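PDB 3CMN: putative hydrolase from Chloroflexus aurantiacus J-10-fl, which is of unconfirmed function but probably hydrolyses peptide bonds, as a mainly helical member of the zincin-like metallopeptidase family. Local coordinates for residues Y142-L146 against D301-F305; F90-F94 against V304-T308; T187-F192 against L263-G268; Y201-L205 against R256-M261. All coordinates share one frame; numbering follows the deposited sequence.

Contact 1: residues Y142-L146 against D301-F305; sequences YDLSL and DQMVF
Leu-146 and Asp-301 bury the most surface here, where the short helix 145-148 of this mainly helical, zincin-like protein starts against helix 283-307. The Asp-301 carboxylate receives the N-H of Ser-145 directly and that of Leu-146 through a water. Its CG is anti to the backbone N (chi1 -169°), which brings the acid nearer although CB does not aim at the other segment. OD1 accepts Ser-145 N at 2.7 Å, on the syn side but 34° out of the carboxylate plane. The same oxygen accepts a hydrogen bond from the water that takes the N-H of Leu-146. OD2 turns its syn lone pair to Ser-145 OG, 2.6 Å away. With both oxygens gripped, the rotation of the carboxylate is fixed, and its charge probably steadies the start of the short helix. Arg-297 is a long, weak ion-pair partner of OD2.

Beside this polar end, Val-304 CG1 meets Leu-146 CD1, while its CG2 lies 4.1 Å from Leu-144 CD2. Phe-305 presents its ring edge to Ser-145, with CZ 3.6 Å from CB. One face of the same ring takes a CH-pi contact from Leu-146, whose CG sits 3.9 Å from the ring centroid, shifted toward the rim.

Contact 2: residues F90-F94 against V304-T308; sequences FSQLF and VFRLT
Phe-90 opens the contact by laying the far end of its ring against Val-304 and Leu-307. Its CG stands anti to the backbone N (chi1 -169°), and the ring thus reaches across although its CB does not aim at the other segment. CE1 comes to 4.2 Å from Val-304 CG1, and CZ to 3.8 Å from Leu-307 CD2, the leucine crossing the phenylalanine at about a right angle. Ile-127 and Leu-131 of helix 120-135 also touch this ring.

Leu-93 follows, its CB directed toward the other segment. That CB is 3.4 Å from Thr-308 CG2, tighter than usual for two carbons, while its CD1 extends to Val-304 CG1. The two segments lie near the C-terminal ends of helices 79-92 and 283-307, so the packing is between two helix ends and the residues that lead the chain away from them. Thr-308 shows this well: with chi1 at 53°, OG1 turns back to the carbonyl oxygens of Val-304 and Phe-305 in its own last turn, and CG2 is left to face the 90-94 segment.

Phe-94 receives that methyl over the centre of one ring face, Thr-308 CG2 lying 4.0 Å from the centroid. At the ring edge, CZ meets Leu-307 CG at 3.7 Å. An alanine here would take the ring away and would probably leave the Thr-308 methyl and Leu-307 CG with a gap beside them, and take from Trp-20 of helix 20-31 one of the rings it meets.

Contact 3: residues T187-F192 against L263-G268; sequences THAFEF and LIEGYG
Glu-191 reaches from one helix to the backbone of the other and comes against Ile-264 and Gly-268. Its CB points toward the 263-268 segment, and from there CG, anti to the carbonyl carbon (chi1 -58°), and an extended chain carry the acid straight across. CD comes beside the carbonyl oxygen of Ile-264. OE1 lies only 2.4 Å from Ile-264 O, an unusually short approach whose meaning is doubtful. The same OE1 also touches Ile-264 CG2 and, at 3.8 Å, Tyr-267 CB. OE2 ends 3.4 Å from Gly-268 CA, just where a side chain at that position would have to begin; the bare glycine makes the room.

Thr-187 also packs against the glycine, its CG2 lying 3.5 Å from Gly-268 CA. Phe-192 closes the other end, with CZ 3.7 Å from Ile-264 CD1. Between them His-188 meets Glu-265 at its ring edge: CE1 is 3.0 Å from OE2, and the ring and carboxylate planes stand 65° apart. His-188 belongs, with His-184 and Glu-185, to an HExxH sequence consistent with a zincin metal site, although no metal is bound here. The Glu-265 carboxylate therefore lies beside that possible site.

The axes of the two segments pass 10.1 Å apart at 131°. Helix 41-63 packs on 174-193 through Ile-59, which touches Thr-187 and Phe-190, while helix 319-331 touches the 263-268 segment, Phe-323 on Leu-263 and Val-324 on Tyr-267.

Contact 4: residues Y201-L205 against R256-M261; sequences YFREL and RIQALM
Through Tyr-201 to Leu-205 and Arg-256 to Met-261, helices 197-210 and 248-279 run roughly antiparallel, their short axes 10.7 Å apart and at 150° to each other. This is antiparallel helix-helix packing in a mainly helical, zincin-like fold, and its nearest CA atoms, those of Leu-205 and Ile-257, lie 6.8 Å apart. There the two side chains slide past each other in opposite directions, with Leu-205 CD1 3.6 Å from Ile-257 CG1.

Toward the solvent side, where Arg-256 is exposed, its NH1 donates to Tyr-201 OH at 3.0 Å. The bond is fairly straight (162°) and stays in the guanidinium plane, which is turned steeply against the phenol ring. A water joins the same OH to Arg-256 O. A phenylalanine in place of Tyr-201 would probably leave Arg-256 NH1 without this acceptor, its guanidinium freer to turn, and the water without one of its holds.

With CG anti to the backbone N (chi1 -172°), the end of Phe-202 comes nearer to the other helix than its CB direction suggests. Leu-260 CD2 meets the ring at CD1, 3.9 Å away. Met-261 makes an oblique Met-aromatic contact, its SD 4.1 Å from Phe-202 CE1.

In the fold
Along the chain, contact 2 closes the widest loop and ends on the same stretch as contact 1; contact 3 is nested within these, and contact 4 within contact 3. Contacts 1 and 2 share helix 283-307, including Val-304, and their centres are 9 Å apart. Contacts 3 and 4 share helix 248-279, the preceding long helix, with centres 13 Å apart. Contacts 1 and 4 join the pairs: Ser-145 packs on Met-261, and Phe-305 on Ile-257. Tyr-142 runs on from contact 1 to His-188 and Phe-192 of contact 3. Contacts 2 and 3 do not touch, their centres lying 21 Å apart. The helix with the HExxH sequence, a possible metal site, is thus tied through continuous packing to helices 248-279 and 283-307.

Contact 1: residues Y142-L146 against D301-F305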
loop_
_atom_site.group_PDB
_atom_site.type_symbol
_atom_site.label_atom_id
_atom_site.label_comp_id
_atom_site.label_asym_id
_atom_site.label_seq_id
_atom_site.Cartn_x
_atom_site.Cartn_y
_atom_site.Cartn_z
ATOM N N TYR A 142 1.642 3.658 -2.441
ATOM C CA TYR A 142 1.363 2.649 -1.424
ATOM C C TYR A 142 1.089 1.228 -1.886
ATOM O O TYR A 142 0.238 0.547 -1.327
ATOM C CB TYR A 142 0.202 3.139 -0.546
ATOM C CG TYR A 142 0.506 4.460 0.143
ATOM C CD1 TYR A 142 0.303 5.679 -0.509
ATOM C CD2 TYR A 142 1.081 4.483 1.415
ATOM C CE1 TYR A 142 0.678 6.888 0.088
ATOM C CE2 TYR A 142 1.457 5.677 2.020
ATOM C CZ TYR A 142 1.260 6.873 1.355
ATOM O OH TYR A 142 1.681 8.039 1.955
ATOM N N ASP A 143 1.814 0.765 -2.894
ATOM C CA ASP A 143 1.593 -0.588 -3.386
ATOM C C ASP A 143 2.333 -1.605 -2.546
ATOM O O ASP A 143 1.911 -2.758 -2.421
ATOM C CB ASP A 143 2.034 -0.701 -4.844
ATOM C CG ASP A 143 1.087 0.009 -5.794
ATOM O OD1 ASP A 143 1.329 -0.052 -7.010
ATOM O OD2 ASP A 143 0.097 0.619 -5.328
ATOM N N LEU A 144 3.438 -1.163 -1.960
ATOM C CA LEU A 144 4.261 -2.028 -1.134
ATOM C C LEU A 144 4.256 -1.525 0.311
ATOM O O LEU A 144 4.805 -0.475 0.618
ATOM C CB LEU A 144 5.677 -2.055 -1.701
ATOM C CG LEU A 144 5.752 -2.369 -3.205
ATOM C CD1 LEU A 144 7.191 -2.263 -3.672
ATOM C CD2 LEU A 144 5.195 -3.766 -3.476
ATOM N N SER A 145 3.616 -2.287 1.190
ATOM C CA SER A 145 3.506 -1.930 2.601
ATOM C C SER A 145 4.829 -1.550 3.255
ATOM O O SER A 145 4.919 -0.509 3.909
ATOM C CB SER A 145 2.868 -3.080 3.385
ATOM O OG SER A 145 1.578 -3.369 2.887
ATOM N N LEU A 146 5.852 -2.386 3.092
ATOM C CA LEU A 146 7.151 -2.101 3.701
ATOM C C LEU A 146 7.779 -0.792 3.228
ATOM O O LEU A 146 8.645 -0.234 3.901
ATOM C CB LEU A 146 8.124 -3.268 3.476
ATOM C CG LEU A 146 7.848 -4.486 4.368
ATOM C CD1 LEU A 146 8.860 -5.588 4.081
ATOM C CD2 LEU A 146 7.913 -4.070 5.827
ATOM N N ASP A 301 3.192 -7.824 -2.503
ATOM C CA ASP A 301 3.402 -7.114 -1.245
ATOM C C ASP A 301 3.873 -8.130 -0.202
ATOM O O ASP A 301 4.729 -7.854 0.632
ATOM C CB ASP A 301 2.112 -6.435 -0.790
ATOM C CG ASP A 301 2.337 -5.472 0.355
ATOM O OD1 ASP A 301 3.465 -4.941 0.491
ATOM O OD2 ASP A 301 1.379 -5.228 1.114
ATOM N N GLN A 302 3.307 -9.320 -0.274
ATOM C CA GLN A 302 3.676 -10.387 0.631
ATOM C C GLN A 302 5.109 -10.848 0.336
ATOM O O GLN A 302 5.912 -11.065 1.255
ATOM C CB GLN A 302 2.715 -11.542 0.443
ATOM C CG GLN A 302 2.985 -12.695 1.353
ATOM C CD GLN A 302 2.009 -13.807 1.117
ATOM O OE1 GLN A 302 2.400 -14.940 0.859
ATOM N NE2 GLN A 302 0.723 -13.491 1.189
ATOM N N MET A 303 5.405 -11.001 -0.957
ATOM C CA MET A 303 6.721 -11.409 -1.443
ATOM C C MET A 303 7.804 -10.526 -0.836
ATOM O O MET A 303 8.856 -11.021 -0.421
ATOM C CB MET A 303 6.764 -11.308 -2.981
ATOM C CG MET A 303 8.106 -11.658 -3.667
ATOM S SD MET A 303 9.484 -10.466 -3.545
ATOM C CE MET A 303 8.994 -9.220 -4.713
ATOM N N VAL A 304 7.548 -9.221 -0.785
ATOM C CA VAL A 304 8.517 -8.285 -0.224
ATOM C C VAL A 304 8.743 -8.544 1.269
ATOM O O VAL A 304 9.849 -8.365 1.766
ATOM C CB VAL A 304 8.076 -6.811 -0.424
ATOM C CG1 VAL A 304 9.200 -5.877 -0.031
ATOM C CG2 VAL A 304 7.688 -6.570 -1.865
ATOM N N PHE A 305 7.700 -8.956 1.987
ATOM C CA PHE A 305 7.856 -9.248 3.411
ATOM C C PHE A 305 8.770 -10.457 3.606
ATOM O O PHE A 305 9.724 -10.407 4.381
ATOM C CB PHE A 305 6.502 -9.526 4.084
ATOM C CG PHE A 305 5.721 -8.282 4.433
ATOM C CD1 PHE A 305 4.835 -7.715 3.521
ATOM C CD2 PHE A 305 5.874 -7.674 5.680
ATOM C CE1 PHE A 305 4.112 -6.559 3.846
ATOM C CE2 PHE A 305 5.157 -6.520 6.012
ATOM C CZ PHE A 305 4.277 -5.964 5.093
HETATM O O HOH W 1 5.795 -4.709 1.628
#

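Contact 2: residues F90-F94 against V304-T308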
loop_
_atom_site.group_PDB
_atom_site.type_symbol
_atom_site.label_atom_id
_atom_site.label_comp_id
_atom_site.label_asym_id
_atom_site.label_seq_id
_atom_site.Cartn_x
_atom_site.Cartn_y
_atom_site.Cartn_z
ATOM N N PHE A 90 14.544 0.372 0.004
ATOM C CA PHE A 90 14.427 -1.061 -0.212
ATOM C C PHE A 90 15.575 -1.797 0.484
ATOM O O PHE A 90 15.352 -2.688 1.292
ATOM C CB PHE A 90 14.462 -1.371 -1.707
ATOM C CG PHE A 90 14.078 -2.777 -2.037
ATOM C CD1 PHE A 90 12.740 -3.158 -2.068
ATOM C CD2 PHE A 90 15.052 -3.727 -2.309
ATOM C CE1 PHE A 90 12.379 -4.480 -2.370
ATOM C CE2 PHE A 90 14.703 -5.046 -2.609
ATOM C CZ PHE A 90 13.366 -5.423 -2.641
ATOM N N SER A 91 16.809 -1.432 0.155
ATOM C CA SER A 91 17.959 -2.077 0.770
ATOM C C SER A 91 17.854 -2.024 2.289
ATOM O O SER A 91 18.120 -3.009 2.972
ATOM C CB SER A 91 19.252 -1.409 0.315
ATOM O OG SER A 91 19.250 -0.033 0.635
ATOM N N GLN A 92 17.442 -0.877 2.817
ATOM C CA GLN A 92 17.310 -0.715 4.262
ATOM C C GLN A 92 16.368 -1.708 4.931
ATOM O O GLN A 92 16.454 -1.942 6.138
ATOM C CB GLN A 92 16.906 0.715 4.596
ATOM C CG GLN A 92 18.118 1.539 4.949
ATOM C CD GLN A 92 17.913 3.008 4.747
ATOM O OE1 GLN A 92 16.939 3.584 5.229
ATOM N NE2 GLN A 92 18.838 3.635 4.036
ATOM N N LEU A 93 15.471 -2.292 4.150
ATOM C CA LEU A 93 14.563 -3.292 4.686
ATOM C C LEU A 93 15.390 -4.522 5.024
ATOM O O LEU A 93 14.918 -5.430 5.695
ATOM C CB LEU A 93 13.501 -3.674 3.653
ATOM C CG LEU A 93 12.557 -2.580 3.154
ATOM C CD1 LEU A 93 11.627 -3.182 2.113
ATOM C CD2 LEU A 93 11.754 -2.005 4.324
ATOM N N PHE A 94 16.627 -4.549 4.540
ATOM C CA PHE A 94 17.530 -5.673 4.779
ATOM C C PHE A 94 18.559 -5.412 5.880
ATOM O O PHE A 94 19.389 -6.271 6.160
ATOM C CB PHE A 94 18.277 -6.052 3.492
ATOM C CG PHE A 94 17.390 -6.583 2.402
ATOM C CD1 PHE A 94 16.777 -5.717 1.497
ATOM C CD2 PHE A 94 17.187 -7.950 2.264
ATOM C CE1 PHE A 94 15.981 -6.209 0.469
ATOM C CE2 PHE A 94 16.396 -8.453 1.245
ATOM C CZ PHE A 94 15.791 -7.580 0.343
ATOM N N VAL A 304 7.548 -9.221 -0.785
ATOM C CA VAL A 304 8.517 -8.285 -0.224
ATOM C C VAL A 304 8.743 -8.544 1.269
ATOM O O VAL A 304 9.849 -8.365 1.766
ATOM C CB VAL A 304 8.076 -6.811 -0.424
ATOM C CG1 VAL A 304 9.200 -5.877 -0.031
ATOM C CG2 VAL A 304 7.688 -6.570 -1.865
ATOM N N PHE A 305 7.700 -8.956 1.987
ATOM C CA PHE A 305 7.856 -9.248 3.411
ATOM C C PHE A 305 8.770 -10.457 3.606
ATOM O O PHE A 305 9.724 -10.407 4.381
ATOM C CB PHE A 305 6.502 -9.526 4.084
ATOM C CG PHE A 305 5.721 -8.282 4.433
ATOM C CD1 PHE A 305 4.835 -7.715 3.521
ATOM C CD2 PHE A 305 5.874 -7.674 5.680
ATOM C CE1 PHE A 305 4.112 -6.559 3.846
ATOM C CE2 PHE A 305 5.157 -6.520 6.012
ATOM C CZ PHE A 305 4.277 -5.964 5.093
ATOM N N ARG A 306 8.478 -11.538 2.892
ATOM C CA ARG A 306 9.253 -12.774 2.993
ATOM C C ARG A 306 10.697 -12.611 2.553
ATOM O O ARG A 306 11.595 -13.237 3.106
ATOM C CB ARG A 306 8.601 -13.854 2.151
ATOM C CG ARG A 306 7.181 -14.158 2.557
ATOM C CD ARG A 306 6.484 -14.805 1.401
ATOM N NE ARG A 306 5.149 -15.273 1.733
ATOM C CZ ARG A 306 4.887 -16.197 2.651
ATOM N NH1 ARG A 306 5.869 -16.756 3.347
ATOM N NH2 ARG A 306 3.637 -16.594 2.851
ATOM N N LEU A 307 10.908 -11.782 1.537
ATOM C CA LEU A 307 12.238 -11.509 1.017
ATOM C C LEU A 307 13.105 -10.902 2.123
ATOM O O LEU A 307 14.264 -11.285 2.307
ATOM C CB LEU A 307 12.126 -10.534 -0.155
ATOM C CG LEU A 307 13.412 -10.085 -0.852
ATOM C CD1 LEU A 307 14.172 -11.295 -1.395
ATOM C CD2 LEU A 307 13.059 -9.120 -1.967
ATOM N N THR A 308 12.525 -9.964 2.867
ATOM C CA THR A 308 13.234 -9.292 3.951
ATOM C C THR A 308 13.236 -10.047 5.281
ATOM O O THR A 308 13.838 -9.591 6.249
ATOM C CB THR A 308 12.669 -7.878 4.192
ATOM O OG1 THR A 308 11.250 -7.951 4.369
ATOM C CG2 THR A 308 12.983 -6.981 3.018
#

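Contact 3: residues T187-F192 against L263-G268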
loop_
_atom_site.group_PDB
_atom_site.type_symbol
_atom_site.label_atom_id
_atom_site.label_comp_id
_atom_site.label_asym_id
_atom_site.label_seq_id
_atom_site.Cartn_x
_atom_site.Cartn_y
_atom_site.Cartn_z
ATOM N N THR A 187 -6.236 7.742 -0.200
ATOM C CA THR A 187 -6.829 7.010 0.903
ATOM C C THR A 187 -5.725 6.428 1.779
ATOM O O THR A 187 -5.709 6.640 2.995
ATOM C CB THR A 187 -7.779 5.893 0.403
ATOM O OG1 THR A 187 -8.865 6.490 -0.313
ATOM C CG2 THR A 187 -8.357 5.116 1.576
ATOM N N HIS A 188 -4.781 5.732 1.156
ATOM C CA HIS A 188 -3.685 5.139 1.904
ATOM C C HIS A 188 -2.766 6.154 2.571
ATOM O O HIS A 188 -2.153 5.862 3.597
ATOM C CB HIS A 188 -2.895 4.194 1.006
ATOM C CG HIS A 188 -3.662 2.968 0.635
ATOM N ND1 HIS A 188 -3.097 1.710 0.612
ATOM C CD2 HIS A 188 -4.972 2.798 0.342
ATOM C CE1 HIS A 188 -4.032 0.817 0.328
ATOM N NE2 HIS A 188 -5.178 1.453 0.160
ATOM N N ALA A 189 -2.681 7.351 2.006
ATOM C CA ALA A 189 -1.848 8.389 2.593
ATOM C C ALA A 189 -2.481 8.785 3.922
ATOM O O ALA A 189 -1.788 9.029 4.919
ATOM C CB ALA A 189 -1.771 9.581 1.672
ATOM N N PHE A 190 -3.810 8.850 3.921
ATOM C CA PHE A 190 -4.562 9.186 5.118
ATOM C C PHE A 190 -4.402 8.063 6.155
ATOM O O PHE A 190 -4.071 8.317 7.306
ATOM C CB PHE A 190 -6.052 9.369 4.780
ATOM C CG PHE A 190 -6.443 10.793 4.444
ATOM C CD1 PHE A 190 -6.093 11.364 3.221
ATOM C CD2 PHE A 190 -7.145 11.569 5.369
ATOM C CE1 PHE A 190 -6.428 12.682 2.920
ATOM C CE2 PHE A 190 -7.492 12.904 5.079
ATOM C CZ PHE A 190 -7.132 13.460 3.854
ATOM N N GLU A 191 -4.631 6.821 5.731
ATOM C CA GLU A 191 -4.531 5.668 6.616
ATOM C C GLU A 191 -3.151 5.551 7.261
ATOM O O GLU A 191 -3.033 5.131 8.413
ATOM C CB GLU A 191 -4.849 4.379 5.859
ATOM C CG GLU A 191 -6.230 4.347 5.220
ATOM C CD GLU A 191 -6.495 3.044 4.491
ATOM O OE1 GLU A 191 -6.822 2.039 5.152
ATOM O OE2 GLU A 191 -6.357 3.022 3.250
ATOM N N PHE A 192 -2.112 5.931 6.523
ATOM C CA PHE A 192 -0.752 5.859 7.042
ATOM C C PHE A 192 -0.267 7.107 7.749
ATOM O O PHE A 192 0.662 7.029 8.554
ATOM C CB PHE A 192 0.253 5.536 5.925
ATOM C CG PHE A 192 0.325 4.077 5.573
ATOM C CD1 PHE A 192 -0.429 3.563 4.530
ATOM C CD2 PHE A 192 1.128 3.211 6.309
ATOM C CE1 PHE A 192 -0.393 2.217 4.219
ATOM C CE2 PHE A 192 1.175 1.850 6.004
ATOM C CZ PHE A 192 0.409 1.355 4.955
ATOM N N LEU A 263 -6.804 -4.564 7.480
ATOM C CA LEU A 263 -7.685 -3.444 7.787
ATOM C C LEU A 263 -7.374 -2.248 6.881
ATOM O O LEU A 263 -8.276 -1.577 6.368
ATOM C CB LEU A 263 -7.511 -3.024 9.246
ATOM C CG LEU A 263 -8.377 -1.807 9.550
ATOM C CD1 LEU A 263 -9.778 -2.286 9.862
ATOM C CD2 LEU A 263 -7.806 -1.018 10.694
ATOM N N ILE A 264 -6.088 -1.968 6.714
ATOM C CA ILE A 264 -5.672 -0.870 5.864
ATOM C C ILE A 264 -6.277 -1.030 4.453
ATOM O O ILE A 264 -6.783 -0.054 3.889
ATOM C CB ILE A 264 -4.121 -0.792 5.807
ATOM C CG1 ILE A 264 -3.598 -0.243 7.145
ATOM C CG2 ILE A 264 -3.671 0.073 4.644
ATOM C CD1 ILE A 264 -2.102 -0.050 7.210
ATOM N N GLU A 265 -6.242 -2.250 3.903
ATOM C CA GLU A 265 -6.796 -2.510 2.569
ATOM C C GLU A 265 -8.319 -2.475 2.574
ATOM O O GLU A 265 -8.934 -1.831 1.722
ATOM C CB GLU A 265 -6.334 -3.870 2.029
ATOM C CG GLU A 265 -4.851 -3.938 1.696
ATOM C CD GLU A 265 -4.431 -2.883 0.686
ATOM O OE1 GLU A 265 -4.992 -2.880 -0.433
ATOM O OE2 GLU A 265 -3.545 -2.058 1.013
ATOM N N GLY A 266 -8.911 -3.167 3.542
ATOM C CA GLY A 266 -10.356 -3.212 3.661
ATOM C C GLY A 266 -10.977 -1.859 3.952
ATOM O O GLY A 266 -11.989 -1.489 3.355
ATOM N N TYR A 267 -10.379 -1.105 4.864
ATOM C CA TYR A 267 -10.916 0.206 5.181
ATOM C C TYR A 267 -10.713 1.108 3.971
ATOM O O TYR A 267 -11.563 1.939 3.652
ATOM C CB TYR A 267 -10.204 0.817 6.386
ATOM C CG TYR A 267 -11.109 1.722 7.184
ATOM C CD1 TYR A 267 -11.744 1.252 8.333
ATOM C CD2 TYR A 267 -11.366 3.031 6.774
ATOM C CE1 TYR A 267 -12.609 2.055 9.062
ATOM C CE2 TYR A 267 -12.236 3.851 7.497
ATOM C CZ TYR A 267 -12.859 3.351 8.649
ATOM O OH TYR A 267 -13.733 4.129 9.396
ATOM N N GLY A 268 -9.572 0.943 3.308
ATOM C CA GLY A 268 -9.282 1.744 2.136
ATOM C C GLY A 268 -10.234 1.413 1.005
ATOM O O GLY A 268 -10.659 2.303 0.271
#

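Contact 4: residues Y201-L205 against R256-M261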
loop_
_atom_site.group_PDB
_atom_site.type_symbol
_atom_site.label_atom_id
_atom_site.label_comp_id
_atom_site.label_asym_id
_atom_site.label_seq_id
_atom_site.Cartn_x
_atom_site.Cartn_y
_atom_site.Cartn_z
ATOM N N TYR A 201 3.503 2.180 15.320
ATOM C CA TYR A 201 3.064 0.825 15.611
ATOM C C TYR A 201 3.576 -0.163 14.571
ATOM O O TYR A 201 3.897 -1.312 14.898
ATOM C CB TYR A 201 1.538 0.777 15.658
ATOM C CG TYR A 201 0.972 -0.612 15.843
ATOM C CD1 TYR A 201 1.284 -1.376 16.973
ATOM C CD2 TYR A 201 0.118 -1.165 14.890
ATOM C CE1 TYR A 201 0.756 -2.653 17.147
ATOM C CE2 TYR A 201 -0.414 -2.438 15.054
ATOM C CZ TYR A 201 -0.094 -3.181 16.185
ATOM O OH TYR A 201 -0.643 -4.442 16.333
ATOM N N PHE A 202 3.659 0.275 13.320
ATOM C CA PHE A 202 4.146 -0.605 12.265
ATOM C C PHE A 202 5.648 -0.796 12.465
ATOM O O PHE A 202 6.172 -1.901 12.329
ATOM C CB PHE A 202 3.840 -0.016 10.877
ATOM C CG PHE A 202 4.132 -0.961 9.733
ATOM C CD1 PHE A 202 3.914 -2.338 9.863
ATOM C CD2 PHE A 202 4.618 -0.478 8.524
ATOM C CE1 PHE A 202 4.177 -3.214 8.803
ATOM C CE2 PHE A 202 4.886 -1.350 7.448
ATOM C CZ PHE A 202 4.666 -2.714 7.592
ATOM N N ARG A 203 6.347 0.277 12.813
ATOM C CA ARG A 203 7.777 0.149 13.045
ATOM C C ARG A 203 8.001 -0.725 14.276
ATOM O O ARG A 203 8.968 -1.473 14.335
ATOM C CB ARG A 203 8.440 1.516 13.228
ATOM C CG ARG A 203 8.992 2.082 11.939
ATOM C CD ARG A 203 9.836 3.335 12.178
ATOM N NE ARG A 203 9.034 4.546 12.332
ATOM C CZ ARG A 203 8.406 5.155 11.328
ATOM N NH1 ARG A 203 8.488 4.675 10.084
ATOM N NH2 ARG A 203 7.673 6.236 11.561
ATOM N N GLU A 204 7.098 -0.635 15.251
ATOM C CA GLU A 204 7.206 -1.445 16.463
ATOM C C GLU A 204 7.137 -2.921 16.094
ATOM O O GLU A 204 7.989 -3.706 16.497
ATOM C CB GLU A 204 6.068 -1.134 17.443
ATOM C CG GLU A 204 6.148 0.221 18.124
ATOM C CD GLU A 204 4.898 0.538 18.937
ATOM O OE1 GLU A 204 4.569 -0.224 19.869
ATOM O OE2 GLU A 204 4.236 1.551 18.641
ATOM N N LEU A 205 6.112 -3.287 15.329
ATOM C CA LEU A 205 5.906 -4.674 14.911
ATOM C C LEU A 205 7.097 -5.256 14.170
ATOM O O LEU A 205 7.387 -6.444 14.284
ATOM C CB LEU A 205 4.674 -4.789 14.008
ATOM C CG LEU A 205 3.316 -4.342 14.541
ATOM C CD1 LEU A 205 2.223 -4.712 13.541
ATOM C CD2 LEU A 205 3.059 -5.016 15.872
ATOM N N ARG A 256 -0.525 -9.815 13.902
ATOM C CA ARG A 256 -0.755 -8.377 14.009
ATOM C C ARG A 256 -0.456 -7.634 12.702
ATOM O O ARG A 256 -1.260 -6.828 12.240
ATOM C CB ARG A 256 0.104 -7.783 15.134
ATOM C CG ARG A 256 -0.433 -8.023 16.540
ATOM C CD ARG A 256 0.448 -7.327 17.566
ATOM N NE ARG A 256 -0.009 -7.505 18.943
ATOM C CZ ARG A 256 -0.855 -6.692 19.576
ATOM N NH1 ARG A 256 -1.357 -5.622 18.965
ATOM N NH2 ARG A 256 -1.192 -6.948 20.833
ATOM N N ILE A 257 0.707 -7.899 12.119
ATOM C CA ILE A 257 1.099 -7.259 10.866
ATOM C C ILE A 257 0.050 -7.600 9.814
ATOM O O ILE A 257 -0.388 -6.734 9.048
ATOM C CB ILE A 257 2.483 -7.762 10.386
ATOM C CG1 ILE A 257 3.561 -7.312 11.371
ATOM C CG2 ILE A 257 2.782 -7.233 8.975
ATOM C CD1 ILE A 257 4.921 -7.936 11.134
ATOM N N GLN A 258 -0.359 -8.866 9.798
ATOM C CA GLN A 258 -1.362 -9.330 8.862
ATOM C C GLN A 258 -2.701 -8.633 9.080
ATOM O O GLN A 258 -3.330 -8.194 8.118
ATOM C CB GLN A 258 -1.524 -10.843 8.983
ATOM C CG GLN A 258 -0.394 -11.618 8.330
ATOM C CD GLN A 258 -0.435 -13.099 8.650
ATOM O OE1 GLN A 258 -1.511 -13.689 8.768
ATOM N NE2 GLN A 258 0.740 -13.713 8.773
ATOM N N ALA A 259 -3.137 -8.518 10.333
ATOM C CA ALA A 259 -4.410 -7.863 10.613
ATOM C C ALA A 259 -4.370 -6.369 10.276
ATOM O O ALA A 259 -5.359 -5.810 9.832
ATOM C CB ALA A 259 -4.805 -8.080 12.075
ATOM N N LEU A 260 -3.228 -5.721 10.482
ATOM C CA LEU A 260 -3.095 -4.296 10.163
ATOM C C LEU A 260 -3.169 -4.108 8.641
ATOM O O LEU A 260 -3.921 -3.283 8.141
ATOM C CB LEU A 260 -1.756 -3.750 10.694
ATOM C CG LEU A 260 -1.321 -2.351 10.214
ATOM C CD1 LEU A 260 -2.246 -1.271 10.814
ATOM C CD2 LEU A 260 0.136 -2.083 10.631
ATOM N N MET A 261 -2.380 -4.884 7.910
ATOM C CA MET A 261 -2.378 -4.797 6.456
ATOM C C MET A 261 -3.792 -5.039 5.908
ATOM O O MET A 261 -4.246 -4.351 4.998
ATOM C CB MET A 261 -1.369 -5.804 5.874
ATOM C CG MET A 261 -0.035 -5.181 5.436
ATOM S SD MET A 261 0.789 -4.092 6.637
ATOM C CE MET A 261 0.252 -2.490 6.072
HETATM O O HOH W 2 -2.274 -5.257 14.151
#